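Local coordinates for protein CasA (Thermus thermophilus, PDB 4F3E) that is the largest subunit of the Cascade ribonucleoprotein complex and takes part in binding target DNA during CRISPR-based defence against viruses and plasmids, at residues Leu339-Gln344 / Glu357-Pro362. Residues are numbered along the deposited sequence; the frame is centred on the assembly and turned at random.
Sequences LRVLGQ and EVYPLP
Val341 and Tyr359 meet on one face of an antiparallel beta hairpin built from strands 337-347 and 350-361. CG2 of Val341 comes to the edge of the Tyr359 ring, near its plane, 4.1 Å from CE2. The two side chains run at a slant to each other. Tyr359 CG lies beside its own backbone N (chi1 -49°), and this carries the ring along the strand toward Val341. Phe303 packs edge-to-face with the same ring. Leu339 shares this face, and its CB lies 4.2 Å from CD1 of Leu361. The side chain of Glu357 meets Val341 through CB (CB to CB 4.1 Å). Its chain bends at chi2 (-81°) and leads the carboxylate away from strand 337-347.

Arg340 and Val358 occupy the other face as a non-hydrogen-bonded pair. They lie side by side and point the same way, with Arg340 CG 4.1 Å from Val358 CG2. Beyond this contact the arginine bends at chi3, and its NE forms a salt bridge with Glu49 of helix 46-64. Strand 337-347 is the middle strand of a three-stranded sheet, with strand 187-191 on its other edge.

Two hydrogen-bonded pairs flank Arg340 and Val358. Val341 and Glu357 bond both ways through their backbones. Leu339 and Tyr359 do the same, and Leu339 N donates to Tyr359 O at 2.6 Å.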
loop_
_atom_site.group_PDB
_atom_site.type_symbol
_atom_site.label_atom_id
_atom_site.label_comp_id
_atom_site.label_asym_id
_atom_site.label_seq_id
_atom_site.Cartn_x
_atom_site.Cartn_y
_atom_site.Cartn_z
ATOM N N LEU A 339 9.015 7.771 -2.636
ATOM C CA LEU A 339 8.291 6.504 -2.687
ATOM C C LEU A 339 7.301 6.430 -1.533
ATOM O O LEU A 339 7.692 6.506 -0.363
ATOM C CB LEU A 339 9.241 5.297 -2.655
ATOM C CG LEU A 339 8.481 3.974 -2.501
ATOM C CD1 LEU A 339 7.654 3.646 -3.753
ATOM C CD2 LEU A 339 9.439 2.841 -2.171
ATOM N N ARG A 340 6.024 6.312 -1.875
ATOM C CA ARG A 340 4.963 6.106 -0.896
ATOM C C ARG A 340 4.447 4.653 -0.929
ATOM O O ARG A 340 4.230 4.063 -1.993
ATOM C CB ARG A 340 3.815 7.099 -1.110
ATOM C CG ARG A 340 4.212 8.502 -0.833
ATOM C CD ARG A 340 3.270 9.473 -1.446
ATOM N NE ARG A 340 2.060 9.679 -0.675
ATOM C CZ ARG A 340 1.771 10.807 -0.039
ATOM N NH1 ARG A 340 2.624 11.817 -0.069
ATOM N NH2 ARG A 340 0.625 10.934 0.619
ATOM N N VAL A 341 4.291 4.080 0.257
ATOM C CA VAL A 341 3.795 2.732 0.406
ATOM C C VAL A 341 2.468 2.834 1.144
ATOM O O VAL A 341 2.387 3.471 2.193
ATOM C CB VAL A 341 4.775 1.876 1.179
ATOM C CG1 VAL A 341 4.225 0.469 1.356
ATOM C CG2 VAL A 341 6.112 1.856 0.474
ATOM N N LEU A 342 1.433 2.225 0.567
ATOM C CA LEU A 342 0.058 2.383 1.018
ATOM C C LEU A 342 -0.550 1.006 1.254
ATOM O O LEU A 342 -0.440 0.117 0.403
ATOM C CB LEU A 342 -0.771 3.127 -0.054
ATOM C CG LEU A 342 -0.218 4.463 -0.533
ATOM C CD1 LEU A 342 -1.054 4.996 -1.657
ATOM C CD2 LEU A 342 -0.183 5.440 0.616
ATOM N N GLY A 343 -1.211 0.810 2.384
ATOM C CA GLY A 343 -1.921 -0.441 2.574
ATOM C C GLY A 343 -2.581 -0.690 3.924
ATOM O O GLY A 343 -2.623 0.173 4.792
ATOM N N GLN A 344 -3.117 -1.894 4.087
ATOM C CA GLN A 344 -3.820 -2.268 5.291
ATOM C C GLN A 344 -2.894 -3.166 6.030
ATOM O O GLN A 344 -2.202 -3.959 5.408
ATOM C CB GLN A 344 -5.091 -3.086 4.960
ATOM C CG GLN A 344 -6.153 -2.317 4.221
ATOM C CD GLN A 344 -7.443 -3.108 4.044
ATOM O OE1 GLN A 344 -8.508 -2.665 4.462
ATOM N NE2 GLN A 344 -7.353 -4.272 3.398
ATOM N N GLU A 357 3.415 4.929 4.366
ATOM C CA GLU A 357 4.844 5.093 4.647
ATOM C C GLU A 357 5.481 5.931 3.533
ATOM O O GLU A 357 5.015 5.928 2.390
ATOM C CB GLU A 357 5.568 3.746 4.741
ATOM C CG GLU A 357 5.048 2.796 5.810
ATOM C CD GLU A 357 5.580 3.100 7.192
ATOM O OE1 GLU A 357 6.208 4.163 7.372
ATOM O OE2 GLU A 357 5.370 2.268 8.098
ATOM N N VAL A 358 6.541 6.658 3.866
ATOM C CA VAL A 358 7.170 7.521 2.887
ATOM C C VAL A 358 8.680 7.385 2.950
ATOM O O VAL A 358 9.264 7.489 4.017
ATOM C CB VAL A 358 6.751 8.994 3.087
ATOM C CG1 VAL A 358 7.295 9.846 1.955
ATOM C CG2 VAL A 358 5.234 9.105 3.140
ATOM N N TYR A 359 9.303 7.154 1.798
ATOM C CA TYR A 359 10.750 7.007 1.705
ATOM C C TYR A 359 11.274 7.749 0.468
ATOM O O TYR A 359 10.538 7.990 -0.479
ATOM C CB TYR A 359 11.162 5.522 1.619
ATOM C CG TYR A 359 10.541 4.592 2.648
ATOM C CD1 TYR A 359 11.148 4.392 3.870
ATOM C CD2 TYR A 359 9.353 3.893 2.379
ATOM C CE1 TYR A 359 10.613 3.549 4.815
ATOM C CE2 TYR A 359 8.802 3.036 3.329
ATOM C CZ TYR A 359 9.444 2.875 4.554
ATOM O OH TYR A 359 8.941 2.044 5.535
ATOM N N PRO A 360 12.566 8.103 0.475
ATOM C CA PRO A 360 13.293 8.557 -0.714
ATOM C C PRO A 360 13.288 7.457 -1.757
ATOM O O PRO A 360 13.282 6.297 -1.381
ATOM C CB PRO A 360 14.739 8.707 -0.213
ATOM C CG PRO A 360 14.662 8.694 1.245
ATOM C CD PRO A 360 13.458 7.904 1.624
ATOM N N LEU A 361 13.294 7.802 -3.038
ATOM C CA LEU A 361 13.613 6.822 -4.070
ATOM C C LEU A 361 15.026 7.100 -4.585
ATOM O O LEU A 361 15.237 7.950 -5.455
ATOM C CB LEU A 361 12.595 6.857 -5.208
ATOM C CG LEU A 361 12.774 5.716 -6.208
ATOM C CD1 LEU A 361 11.613 4.796 -6.057
ATOM C CD2 LEU A 361 12.827 6.231 -7.630
ATOM N N PRO A 362 16.010 6.393 -4.029
ATOM C CA PRO A 362 17.421 6.725 -4.243
ATOM C C PRO A 362 17.843 6.629 -5.705
ATOM O O PRO A 362 17.457 5.697 -6.422
ATOM C CB PRO A 362 18.156 5.670 -3.419
ATOM C CG PRO A 362 17.144 5.169 -2.440
ATOM C CD PRO A 362 15.841 5.224 -3.161
#